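Local atomic coordinates of glucose-6-phosphate isomerase like protein (Thermus thermophilus, PDB entry 1WIW), a protein that probably binds phosphorylated sugars and may interconvert glucose or mannose 6-phosphate with fructose 6-phosphate. Residues Leu42-Gly47 and Phe66-Tyr72; Phe202-Glu207 and Ile233-Val238; Arg22-Gly26 and Asp132-Leu136; Arg2-Arg6 and Val146-Glu150. All blocks are in the same frame, centred on the assembly; numbering follows the deposited sequence.

In the fold
The four contacts are spread over a chain built from two SIS-type parallel sheets and the helices around them. Contact 1 pairs two neighbouring strands of the N-terminal sheet, and contact 2 joins two helix ends beside the C-terminal sheet; their centres lie 35 Å apart, and both touch the second subunit. Contact 3 packs the end of helix 17-23 on helix 125-139, its nearest atoms about 10 Å from contact 1. Contact 4 ties the N-terminal loop to the loop before helix 152-160, with nearest atoms about 9 Å from contact 3. No ligand marks the active site; the glycine-rich turn of contact 1 resembles a Rossmann-type loop, though no binding role is established.

Contact 1 (Leu42-Gly47 and Phe66-Tyr72); sequences LGYGEG and FLLEGGY
L42 and L67 lie side by side on one face of a parallel strand pair, with CD1 of L67 resting 4.0 Å from CB of L42. CG of L42 stands anti to its backbone N (chi1 -178°), which carries CD2 alongside the same methyl. Y44 follows on this face: with CG turned to the side of the backbone N (chi1 -55°), its ring presents an edge to the carbonyl of L68 and to CD1 of L67. The other face carries L68, whose CD1 reaches O of G47 at 3.4 Å; G43 opposite leaves room for the carbonyl of G47, which a beta carbon there would strike.

The backbones are joined by L42 N to F66 O, L68 N to L42 O and Y44 N to L68 O (2.8 Å), and more weakly by G70 N to Y44 O. Where the strands end, the type II' turn from Y44 to G47 brings E46 N to 3.0 Å from G70 O, well above the carbonyl plane. G45, with positive phi, and G70 bring the two backbones too close for beta carbons. A water donates to both E46 OE2 and Y72 OH, while E46 also pairs with R185 and Y72 with E200 of the second subunit.

This is the beta-alpha-beta unit of strand 39-45, helix 48-54 and strand 64-70, and its glycine-rich turn is consistent with a Rossmann-type loop. Helix 76-83 covers the L42, Y44 and L67 face, helix 110-121 packs against L68 and E46, and strand 90-95 continues the sheet beyond L67.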
loop_
_atom_site.group_PDB
_atom_site.type_symbol
_atom_site.label_atom_id
_atom_site.label_comp_id
_atom_site.label_asym_id
_atom_site.label_seq_id
_atom_site.Cartn_x
_atom_site.Cartn_y
_atom_site.Cartn_z
ATOM N N LEU B 42 -10.748 1.695 14.898
ATOM C CA LEU B 42 -10.618 0.814 13.746
ATOM C C LEU B 42 -11.337 1.565 12.635
ATOM O O LEU B 42 -12.522 1.867 12.759
ATOM C CB LEU B 42 -11.307 -0.522 14.025
ATOM C CG LEU B 42 -11.243 -1.601 12.943
ATOM C CD1 LEU B 42 -9.796 -1.912 12.594
ATOM C CD2 LEU B 42 -11.946 -2.846 13.448
ATOM N N GLY B 43 -10.627 1.882 11.560
ATOM C CA GLY B 43 -11.255 2.631 10.490
ATOM C C GLY B 43 -11.358 1.950 9.143
ATOM O O GLY B 43 -10.592 1.042 8.826
ATOM N N TYR B 44 -12.323 2.413 8.353
ATOM C CA TYR B 44 -12.576 1.896 7.015
ATOM C C TYR B 44 -12.810 3.069 6.073
ATOM O O TYR B 44 -13.325 4.113 6.487
ATOM C CB TYR B 44 -13.814 0.998 7.017
ATOM C CG TYR B 44 -13.737 -0.132 8.017
ATOM C CD1 TYR B 44 -14.082 0.066 9.352
ATOM C CD2 TYR B 44 -13.289 -1.393 7.632
ATOM C CE1 TYR B 44 -13.983 -0.970 10.280
ATOM C CE2 TYR B 44 -13.185 -2.431 8.548
ATOM C CZ TYR B 44 -13.533 -2.214 9.867
ATOM O OH TYR B 44 -13.429 -3.247 10.770
ATOM N N GLY B 45 -12.429 2.896 4.811
ATOM C CA GLY B 45 -12.622 3.946 3.825
ATOM C C GLY B 45 -12.070 5.296 4.242
ATOM O O GLY B 45 -10.881 5.423 4.526
ATOM N N GLU B 46 -12.949 6.298 4.283
ATOM C CA GLU B 46 -12.587 7.664 4.649
ATOM C C GLU B 46 -12.138 7.803 6.097
ATOM O O GLU B 46 -11.705 8.876 6.512
ATOM C CB GLU B 46 -13.769 8.607 4.389
ATOM C CG GLU B 46 -14.064 8.846 2.903
ATOM C CD GLU B 46 -15.332 9.666 2.667
ATOM O OE1 GLU B 46 -15.768 10.381 3.598
ATOM O OE2 GLU B 46 -15.880 9.599 1.541
ATOM N N GLY B 47 -12.240 6.720 6.864
ATOM C CA GLY B 47 -11.832 6.778 8.255
ATOM C C GLY B 47 -10.564 6.003 8.582
ATOM O O GLY B 47 -10.016 6.144 9.678
ATOM N N PHE B 66 -13.711 3.219 18.915
ATOM C CA PHE B 66 -14.241 4.073 17.864
ATOM C C PHE B 66 -14.179 3.335 16.535
ATOM O O PHE B 66 -13.101 3.004 16.040
ATOM C CB PHE B 66 -13.441 5.372 17.782
ATOM C CG PHE B 66 -13.620 6.263 18.973
ATOM C CD1 PHE B 66 -14.830 6.912 19.196
ATOM C CD2 PHE B 66 -12.585 6.443 19.882
ATOM C CE1 PHE B 66 -15.009 7.728 20.311
ATOM C CE2 PHE B 66 -12.753 7.257 21.003
ATOM C CZ PHE B 66 -13.967 7.899 21.217
ATOM N N LEU B 67 -15.350 3.070 15.971
ATOM C CA LEU B 67 -15.458 2.364 14.699
ATOM C C LEU B 67 -15.696 3.421 13.626
ATOM O O LEU B 67 -16.808 3.916 13.484
ATOM C CB LEU B 67 -16.637 1.392 14.768
ATOM C CG LEU B 67 -16.548 0.048 14.047
ATOM C CD1 LEU B 67 -15.270 -0.672 14.449
ATOM C CD2 LEU B 67 -17.774 -0.792 14.405
ATOM N N LEU B 68 -14.648 3.773 12.884
ATOM C CA LEU B 68 -14.757 4.797 11.845
ATOM C C LEU B 68 -15.228 4.189 10.526
ATOM O O LEU B 68 -14.418 3.809 9.676
ATOM C CB LEU B 68 -13.401 5.497 11.665
ATOM C CG LEU B 68 -12.711 5.901 12.975
ATOM C CD1 LEU B 68 -11.455 6.711 12.680
ATOM C CD2 LEU B 68 -13.668 6.713 13.834
ATOM N N GLU B 69 -16.546 4.109 10.368
ATOM C CA GLU B 69 -17.158 3.521 9.181
ATOM C C GLU B 69 -17.202 4.485 8.005
ATOM O O GLU B 69 -18.255 5.046 7.684
ATOM C CB GLU B 69 -18.571 3.049 9.521
ATOM C CG GLU B 69 -18.609 2.149 10.740
ATOM C CD GLU B 69 -20.003 1.660 11.079
ATOM O OE1 GLU B 69 -20.141 0.950 12.100
ATOM O OE2 GLU B 69 -20.954 1.979 10.334
ATOM N N GLY B 70 -16.050 4.654 7.360
ATOM C CA GLY B 70 -15.940 5.557 6.228
ATOM C C GLY B 70 -16.219 4.933 4.874
ATOM O O GLY B 70 -15.834 5.492 3.843
ATOM N N GLY B 71 -16.856 3.764 4.876
ATOM C CA GLY B 71 -17.206 3.100 3.631
ATOM C C GLY B 71 -16.371 1.928 3.139
ATOM O O GLY B 71 -15.254 1.682 3.604
ATOM N N TYR B 72 -16.960 1.188 2.200
ATOM C CA TYR B 72 -16.331 0.049 1.536
ATOM C C TYR B 72 -15.930 -1.154 2.384
ATOM O O TYR B 72 -15.154 -1.984 1.925
ATOM C CB TYR B 72 -15.093 0.531 0.769
ATOM C CG TYR B 72 -15.278 1.855 0.059
ATOM C CD1 TYR B 72 -16.262 2.019 -0.916
ATOM C CD2 TYR B 72 -14.463 2.949 0.366
ATOM C CE1 TYR B 72 -16.429 3.236 -1.568
ATOM C CE2 TYR B 72 -14.622 4.173 -0.282
ATOM C CZ TYR B 72 -15.605 4.310 -1.243
ATOM O OH TYR B 72 -15.772 5.518 -1.873
HETATM O O HOH W 1 -16.795 7.704 -0.271
#

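Contact 2 (Phe202-Glu207 and Ile233-Val238); sequences FLVGLE and ILESRV
F202 receives the side chain of L234 over one ring face, where two helix ends of the C-terminal SIS domain, those of 198-204 and 225-234, meet beside its parallel sheet. This is a CH-pi contact: L234 CD1 stands 4.1 Å from the ring centroid and 11° off the normal, almost directly above the centre.

Other apolar contacts surround this CH-pi pair. L234 CD2 lies against CG of F202 and presses tightly on L206 CD1, at 3.4 Å. I233 CG2, the branch opposite the backbone N, is directed at CB of F202, while CD1 on the other branch packs on CG of L203 at 3.7 Å; these two side chains cross at about a right angle. L166 and L220 of the sheet touch F202 and L234 respectively, and L74 of the second subunit packs on L203.

Polar contacts gather round R237, whose chain runs extended from CG to NE across the carbonyls of L206 and F202. L203 CD2 lies over one face of the guanidinium, and E207 OE1 makes a long salt bridge to NE, which has no hydrogen-bonding partner. A methionine in place of R237 would probably leave the E207 carboxylate without its opposing charge and the I233 carbonyl without its side-chain donor. That donor is R237 NH1, 2.6 Å from I233 O, which lies at the guanidinium edge, only 8° out of its plane.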
loop_
_atom_site.group_PDB
_atom_site.type_symbol
_atom_site.label_atom_id
_atom_site.label_comp_id
_atom_site.label_asym_id
_atom_site.label_seq_id
_atom_site.Cartn_x
_atom_site.Cartn_y
_atom_site.Cartn_z
ATOM N N PHE B 202 13.127 1.374 -5.879
ATOM C CA PHE B 202 13.614 2.469 -6.713
ATOM C C PHE B 202 14.860 2.064 -7.502
ATOM O O PHE B 202 15.037 2.468 -8.645
ATOM C CB PHE B 202 13.940 3.685 -5.843
ATOM C CG PHE B 202 12.757 4.238 -5.089
ATOM C CD1 PHE B 202 12.952 4.987 -3.933
ATOM C CD2 PHE B 202 11.455 4.033 -5.544
ATOM C CE1 PHE B 202 11.865 5.528 -3.235
ATOM C CE2 PHE B 202 10.361 4.568 -4.856
ATOM C CZ PHE B 202 10.569 5.319 -3.697
ATOM N N LEU B 203 15.714 1.261 -6.875
ATOM C CA LEU B 203 16.962 0.802 -7.476
ATOM C C LEU B 203 16.838 -0.185 -8.627
ATOM O O LEU B 203 17.538 -0.053 -9.629
ATOM C CB LEU B 203 17.856 0.169 -6.406
ATOM C CG LEU B 203 18.568 1.082 -5.411
ATOM C CD1 LEU B 203 19.136 0.254 -4.273
ATOM C CD2 LEU B 203 19.680 1.848 -6.126
ATOM N N VAL B 204 15.954 -1.168 -8.498
ATOM C CA VAL B 204 15.820 -2.188 -9.537
ATOM C C VAL B 204 14.580 -2.154 -10.422
ATOM O O VAL B 204 14.635 -2.563 -11.583
ATOM C CB VAL B 204 15.917 -3.603 -8.919
ATOM C CG1 VAL B 204 17.307 -3.822 -8.338
ATOM C CG2 VAL B 204 14.867 -3.770 -7.836
ATOM N N GLY B 205 13.467 -1.660 -9.893
ATOM C CA GLY B 205 12.244 -1.642 -10.674
ATOM C C GLY B 205 11.972 -0.475 -11.607
ATOM O O GLY B 205 10.998 -0.514 -12.358
ATOM N N LEU B 206 12.815 0.553 -11.588
ATOM C CA LEU B 206 12.577 1.720 -12.437
ATOM C C LEU B 206 13.567 1.919 -13.582
ATOM O O LEU B 206 14.397 2.828 -13.540
ATOM C CB LEU B 206 12.547 2.984 -11.576
ATOM C CG LEU B 206 11.593 2.960 -10.379
ATOM C CD1 LEU B 206 11.673 4.285 -9.637
ATOM C CD2 LEU B 206 10.176 2.701 -10.859
ATOM N N GLU B 207 13.468 1.084 -14.611
ATOM C CA GLU B 207 14.352 1.196 -15.767
ATOM C C GLU B 207 13.728 0.631 -17.041
ATOM O O GLU B 207 12.643 0.018 -16.952
ATOM C CB GLU B 207 15.679 0.489 -15.479
ATOM C CG GLU B 207 16.566 1.237 -14.498
ATOM C CD GLU B 207 17.686 0.380 -13.956
ATOM O OE1 GLU B 207 18.528 0.911 -13.199
ATOM O OE2 GLU B 207 17.717 -0.825 -14.281
ATOM N N ILE B 233 18.828 8.192 -5.636
ATOM C CA ILE B 233 18.509 7.058 -6.495
ATOM C C ILE B 233 17.589 7.428 -7.665
ATOM O O ILE B 233 17.890 7.134 -8.824
ATOM C CB ILE B 233 17.856 5.920 -5.671
ATOM C CG1 ILE B 233 18.884 5.354 -4.684
ATOM C CG2 ILE B 233 17.326 4.827 -6.600
ATOM C CD1 ILE B 233 18.315 4.372 -3.681
ATOM N N LEU B 234 16.479 8.091 -7.358
ATOM C CA LEU B 234 15.495 8.470 -8.373
ATOM C C LEU B 234 15.932 9.562 -9.344
ATOM O O LEU B 234 15.456 9.622 -10.477
ATOM C CB LEU B 234 14.197 8.905 -7.690
ATOM C CG LEU B 234 13.519 7.862 -6.802
ATOM C CD1 LEU B 234 12.346 8.485 -6.072
ATOM C CD2 LEU B 234 13.056 6.703 -7.653
ATOM N N GLU B 235 16.837 10.422 -8.898
ATOM C CA GLU B 235 17.311 11.534 -9.710
ATOM C C GLU B 235 17.612 11.153 -11.163
ATOM O O GLU B 235 17.132 11.790 -12.101
ATOM C CB GLU B 235 18.553 12.141 -9.054
ATOM C CG GLU B 235 18.715 13.626 -9.291
ATOM C CD GLU B 235 19.896 14.206 -8.537
ATOM O OE1 GLU B 235 19.902 14.133 -7.289
ATOM O OE2 GLU B 235 20.822 14.731 -9.193
ATOM N N SER B 236 18.401 10.101 -11.341
ATOM C CA SER B 236 18.784 9.637 -12.670
ATOM C C SER B 236 17.795 8.662 -13.302
ATOM O O SER B 236 17.894 8.358 -14.493
ATOM C CB SER B 236 20.146 8.953 -12.587
ATOM O OG SER B 236 20.103 7.899 -11.635
ATOM N N ARG B 237 16.838 8.181 -12.515
ATOM C CA ARG B 237 15.890 7.197 -13.020
ATOM C C ARG B 237 14.488 7.653 -13.423
ATOM O O ARG B 237 13.793 6.925 -14.128
ATOM C CB ARG B 237 15.792 6.045 -12.013
ATOM C CG ARG B 237 17.130 5.336 -11.770
ATOM C CD ARG B 237 17.003 4.215 -10.744
ATOM N NE ARG B 237 18.232 3.434 -10.610
ATOM C CZ ARG B 237 19.349 3.865 -10.027
ATOM N NH1 ARG B 237 19.416 5.084 -9.507
ATOM N NH2 ARG B 237 20.406 3.070 -9.961
ATOM N N VAL B 238 14.059 8.837 -12.999
ATOM C CA VAL B 238 12.721 9.288 -13.370
ATOM C C VAL B 238 12.717 10.552 -14.220
ATOM O O VAL B 238 13.677 11.320 -14.219
ATOM C CB VAL B 238 11.827 9.514 -12.123
ATOM C CG1 VAL B 238 11.845 8.265 -11.242
ATOM C CG2 VAL B 238 12.293 10.731 -11.353
#

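Contact 3 (Arg22-Gly26 and Asp132-Leu136); sequences RDLVG and DEALL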
loop_
_atom_site.group_PDB
_atom_site.type_symbol
_atom_site.label_atom_id
_atom_site.label_comp_id
_atom_site.label_asym_id
_atom_site.label_seq_id
_atom_site.Cartn_x
_atom_site.Cartn_y
_atom_site.Cartn_z
ATOM N N ARG B 22 -10.763 25.360 1.234
ATOM C CA ARG B 22 -10.437 26.575 1.969
ATOM C C ARG B 22 -10.932 26.591 3.411
ATOM O O ARG B 22 -10.217 27.026 4.312
ATOM C CB ARG B 22 -11.003 27.805 1.258
ATOM C CG ARG B 22 -10.612 29.109 1.945
ATOM C CD ARG B 22 -11.206 30.327 1.262
ATOM N NE ARG B 22 -10.578 31.560 1.733
ATOM C CZ ARG B 22 -10.628 31.998 2.988
ATOM N NH1 ARG B 22 -10.021 33.132 3.323
ATOM N NH2 ARG B 22 -11.286 31.309 3.910
ATOM N N ASP B 23 -12.156 26.118 3.629
ATOM C CA ASP B 23 -12.753 26.128 4.967
ATOM C C ASP B 23 -12.596 24.846 5.785
ATOM O O ASP B 23 -13.199 24.720 6.851
ATOM C CB ASP B 23 -14.250 26.454 4.862
ATOM C CG ASP B 23 -14.516 27.861 4.347
ATOM O OD1 ASP B 23 -13.556 28.654 4.217
ATOM O OD2 ASP B 23 -15.696 28.176 4.084
ATOM N N LEU B 24 -11.780 23.910 5.313
ATOM C CA LEU B 24 -11.605 22.634 6.004
ATOM C C LEU B 24 -11.347 22.677 7.508
ATOM O O LEU B 24 -12.001 21.972 8.276
ATOM C CB LEU B 24 -10.485 21.824 5.344
ATOM C CG LEU B 24 -10.316 20.413 5.918
ATOM C CD1 LEU B 24 -11.606 19.616 5.718
ATOM C CD2 LEU B 24 -9.142 19.717 5.231
ATOM N N VAL B 25 -10.388 23.485 7.927
ATOM C CA VAL B 25 -10.042 23.580 9.338
ATOM C C VAL B 25 -11.227 24.025 10.191
ATOM O O VAL B 25 -11.815 25.074 9.948
ATOM C CB VAL B 25 -8.861 24.555 9.545
ATOM C CG1 VAL B 25 -8.650 24.832 11.036
ATOM C CG2 VAL B 25 -7.595 23.962 8.928
ATOM N N GLY B 26 -11.570 23.222 11.192
ATOM C CA GLY B 26 -12.685 23.575 12.051
ATOM C C GLY B 26 -14.005 22.936 11.651
ATOM O O GLY B 26 -15.026 23.186 12.290
ATOM N N ASP B 132 -4.168 22.139 12.839
ATOM C CA ASP B 132 -4.920 23.268 12.296
ATOM C C ASP B 132 -3.992 24.434 11.953
ATOM O O ASP B 132 -4.150 25.087 10.922
ATOM C CB ASP B 132 -5.971 23.735 13.309
ATOM C CG ASP B 132 -7.130 22.760 13.446
ATOM O OD1 ASP B 132 -7.991 22.978 14.324
ATOM O OD2 ASP B 132 -7.185 21.783 12.674
ATOM N N GLU B 133 -3.028 24.704 12.827
ATOM C CA GLU B 133 -2.088 25.801 12.592
ATOM C C GLU B 133 -1.298 25.567 11.308
ATOM O O GLU B 133 -1.104 26.482 10.511
ATOM C CB GLU B 133 -1.134 25.940 13.783
ATOM C CG GLU B 133 -1.794 26.560 15.007
ATOM C CD GLU B 133 -0.955 26.437 16.266
ATOM O OE1 GLU B 133 -1.291 27.112 17.263
ATOM O OE2 GLU B 133 0.028 25.663 16.268
ATOM N N ALA B 134 -0.851 24.332 11.115
ATOM C CA ALA B 134 -0.089 23.961 9.930
ATOM C C ALA B 134 -0.939 24.092 8.662
ATOM O O ALA B 134 -0.476 24.606 7.642
ATOM C CB ALA B 134 0.423 22.535 10.075
ATOM N N LEU B 135 -2.185 23.633 8.724
ATOM C CA LEU B 135 -3.057 23.725 7.562
ATOM C C LEU B 135 -3.422 25.170 7.245
ATOM O O LEU B 135 -3.537 25.532 6.078
ATOM C CB LEU B 135 -4.324 22.884 7.763
ATOM C CG LEU B 135 -4.236 21.449 7.210
ATOM C CD1 LEU B 135 -3.069 20.706 7.840
ATOM C CD2 LEU B 135 -5.547 20.709 7.484
ATOM N N LEU B 136 -3.594 25.999 8.272
ATOM C CA LEU B 136 -3.935 27.399 8.037
ATOM C C LEU B 136 -2.740 28.113 7.408
ATOM O O LEU B 136 -2.907 29.008 6.580
ATOM C CB LEU B 136 -4.340 28.089 9.344
ATOM C CG LEU B 136 -5.664 27.649 9.985
ATOM C CD1 LEU B 136 -5.810 28.347 11.328
ATOM C CD2 LEU B 136 -6.845 27.989 9.071
#
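V25 presses both of its methyl branches onto helix 125-139, where the turn that follows helix 17-23 packs on a later helix of this SIS-family fold. The tight part is the valine itself. CG1 points away from the backbone N (chi1 171°) and comes to 3.5 Å from CG of D132, nearly equidistant from the two carboxylate oxygens. CG2, on the side of the backbone N, meets CB of L135 at 3.6 Å, one helical turn further along. The isopropyl group thus straddles the helix surface between D132 and L135, crossing each side chain at a slant.

Packing is looser around this centre. On the buried flank L24 only grazes L135, its CD2 being 4.4 Å from CD2 of that leucine; both side chains also pack on Y112 and Y260. On the partly exposed flank, L136 lays CD2 at 4.0 Å from CB of V25. An alanine at V25 would lose both branches and is likely to open a gap between D132 and L135, with CB of L135 left without its methyl partner.

Polar groups tie the same region to helix 110-121: the hydroxyl of Y112 bonds both D132 OD2 and the backbone N of G26. Within helix 125-139 itself, the backbone N of L136 bonds to the D132 carbonyl oxygen, 2.9 Å away.

Contact 4 (Arg2-Arg6 and Val146-Glu150); sequences RDLDR and VPVEE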
loop_
_atom_site.group_PDB
_atom_site.type_symbol
_atom_site.label_atom_id
_atom_site.label_comp_id
_atom_site.label_asym_id
_atom_site.label_seq_id
_atom_site.Cartn_x
_atom_site.Cartn_y
_atom_site.Cartn_z
ATOM N N ARG B 2 -4.404 24.305 -20.092
ATOM C CA ARG B 2 -5.215 25.215 -19.290
ATOM C C ARG B 2 -4.369 26.025 -18.309
ATOM O O ARG B 2 -3.344 25.553 -17.811
ATOM C CB ARG B 2 -6.305 24.431 -18.550
ATOM C CG ARG B 2 -7.251 23.685 -19.502
ATOM C CD ARG B 2 -8.393 23.004 -18.768
ATOM N NE ARG B 2 -9.328 22.366 -19.695
ATOM C CZ ARG B 2 -9.079 21.244 -20.361
ATOM N NH1 ARG B 2 -9.989 20.744 -21.188
ATOM N NH2 ARG B 2 -7.929 20.607 -20.193
ATOM N N ASP B 3 -4.810 27.255 -18.052
ATOM C CA ASP B 3 -4.114 28.180 -17.166
ATOM C C ASP B 3 -4.850 28.296 -15.833
ATOM O O ASP B 3 -5.995 28.735 -15.783
ATOM C CB ASP B 3 -4.015 29.543 -17.863
ATOM C CG ASP B 3 -3.260 30.580 -17.049
ATOM O OD1 ASP B 3 -2.921 31.640 -17.622
ATOM O OD2 ASP B 3 -3.010 30.352 -15.848
ATOM N N LEU B 4 -4.180 27.887 -14.758
ATOM C CA LEU B 4 -4.755 27.922 -13.419
ATOM C C LEU B 4 -4.912 29.341 -12.886
ATOM O O LEU B 4 -5.416 29.549 -11.779
ATOM C CB LEU B 4 -3.896 27.086 -12.456
ATOM C CG LEU B 4 -3.816 25.593 -12.820
ATOM C CD1 LEU B 4 -2.874 24.860 -11.864
ATOM C CD2 LEU B 4 -5.216 24.981 -12.770
ATOM N N ASP B 5 -4.484 30.323 -13.674
ATOM C CA ASP B 5 -4.614 31.708 -13.259
ATOM C C ASP B 5 -5.693 32.451 -14.062
ATOM O O ASP B 5 -5.799 33.676 -13.997
ATOM C CB ASP B 5 -3.246 32.402 -13.329
ATOM C CG ASP B 5 -2.302 31.925 -12.218
ATOM O OD1 ASP B 5 -1.077 32.116 -12.319
ATOM O OD2 ASP B 5 -2.798 31.358 -11.224
ATOM N N ARG B 6 -6.498 31.693 -14.807
ATOM C CA ARG B 6 -7.609 32.260 -15.573
ATOM C C ARG B 6 -8.896 31.763 -14.912
ATOM O O ARG B 6 -9.066 30.561 -14.673
ATOM C CB ARG B 6 -7.552 31.824 -17.049
ATOM C CG ARG B 6 -6.489 32.569 -17.876
ATOM C CD ARG B 6 -6.413 32.048 -19.312
ATOM N NE ARG B 6 -7.647 32.268 -20.067
ATOM C CZ ARG B 6 -7.870 33.308 -20.868
ATOM N NH1 ARG B 6 -9.030 33.414 -21.507
ATOM N NH2 ARG B 6 -6.939 34.237 -21.037
ATOM N N VAL B 146 -4.016 32.811 -5.451
ATOM C CA VAL B 146 -2.556 32.842 -5.377
ATOM C C VAL B 146 -2.008 32.347 -6.714
ATOM O O VAL B 146 -2.215 31.194 -7.082
ATOM C CB VAL B 146 -2.038 31.929 -4.243
ATOM C CG1 VAL B 146 -0.521 32.013 -4.158
ATOM C CG2 VAL B 146 -2.680 32.341 -2.908
ATOM N N PRO B 147 -1.305 33.218 -7.464
ATOM C CA PRO B 147 -0.743 32.837 -8.767
ATOM C C PRO B 147 0.212 31.642 -8.741
ATOM O O PRO B 147 0.811 31.334 -7.716
ATOM C CB PRO B 147 -0.070 34.128 -9.245
ATOM C CG PRO B 147 0.287 34.833 -7.957
ATOM C CD PRO B 147 -0.952 34.608 -7.122
ATOM N N VAL B 148 0.354 30.982 -9.887
ATOM C CA VAL B 148 1.209 29.805 -10.012
ATOM C C VAL B 148 2.631 29.991 -9.481
ATOM O O VAL B 148 3.149 29.126 -8.778
ATOM C CB VAL B 148 1.288 29.328 -11.485
ATOM C CG1 VAL B 148 2.067 28.017 -11.568
ATOM C CG2 VAL B 148 -0.117 29.134 -12.049
ATOM N N GLU B 149 3.260 31.112 -9.813
ATOM C CA GLU B 149 4.621 31.370 -9.355
ATOM C C GLU B 149 4.754 31.398 -7.827
ATOM O O GLU B 149 5.859 31.287 -7.302
ATOM C CB GLU B 149 5.142 32.693 -9.934
ATOM C CG GLU B 149 4.308 33.908 -9.547
ATOM C CD GLU B 149 3.266 34.267 -10.591
ATOM O OE1 GLU B 149 2.731 33.346 -11.254
ATOM O OE2 GLU B 149 2.979 35.477 -10.737
ATOM N N GLU B 150 3.639 31.537 -7.113
ATOM C CA GLU B 150 3.693 31.573 -5.651
ATOM C C GLU B 150 2.864 30.466 -5.005
ATOM O O GLU B 150 2.836 30.335 -3.784
ATOM C CB GLU B 150 3.196 32.930 -5.133
ATOM C CG GLU B 150 3.955 34.130 -5.687
ATOM C CD GLU B 150 3.459 35.449 -5.120
ATOM O OE1 GLU B 150 2.235 35.710 -5.179
ATOM O OE2 GLU B 150 4.298 36.230 -4.617
#
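D5 aims its carboxylate at the backbone of V148, taking the amide hydrogen of that residue on OD1. The bond is almost straight, 175° at the hydrogen and 3.0 Å from V148 N to D5 OD1, and it uses the syn lone pair, on the side of the other oxygen. With CG beside its own backbone N (chi1 -72°), D5 reaches from its own loop to the other, and the D5 and V148 side chains cross at a slant. CG2 of V148 lies close, 3.1 Å from D5 OD1, so the same oxygen meets both the amide and the methyl of one residue. P147 comes in from the preceding position, its CA 3.5 Å from D5 OD2. On the apolar side L4 brings CB to 4.3 Å from CG2 of V148, a light touch, while its side chain is buried against helix 251-272.

The loop bearing D5 is a type I beta turn from D3 to R6, reinforced by an Asx turn in which D3 OD2 accepts from the backbone N of D5 at 2.6 Å, met from above the carboxylate plane. Across from it, the N of E150 bonds to O of P147. The first turn lies in the loop before helix 17-23, the second segment in the loop between helices 125-139 and 152-160.

K154 forms a salt bridge with D5 OD2 and also bonds the carbonyls of L4 and V146. That lysine would probably offset the repulsion expected from E149, whose OE1 approaches D5 OD1 to 4.1 Å.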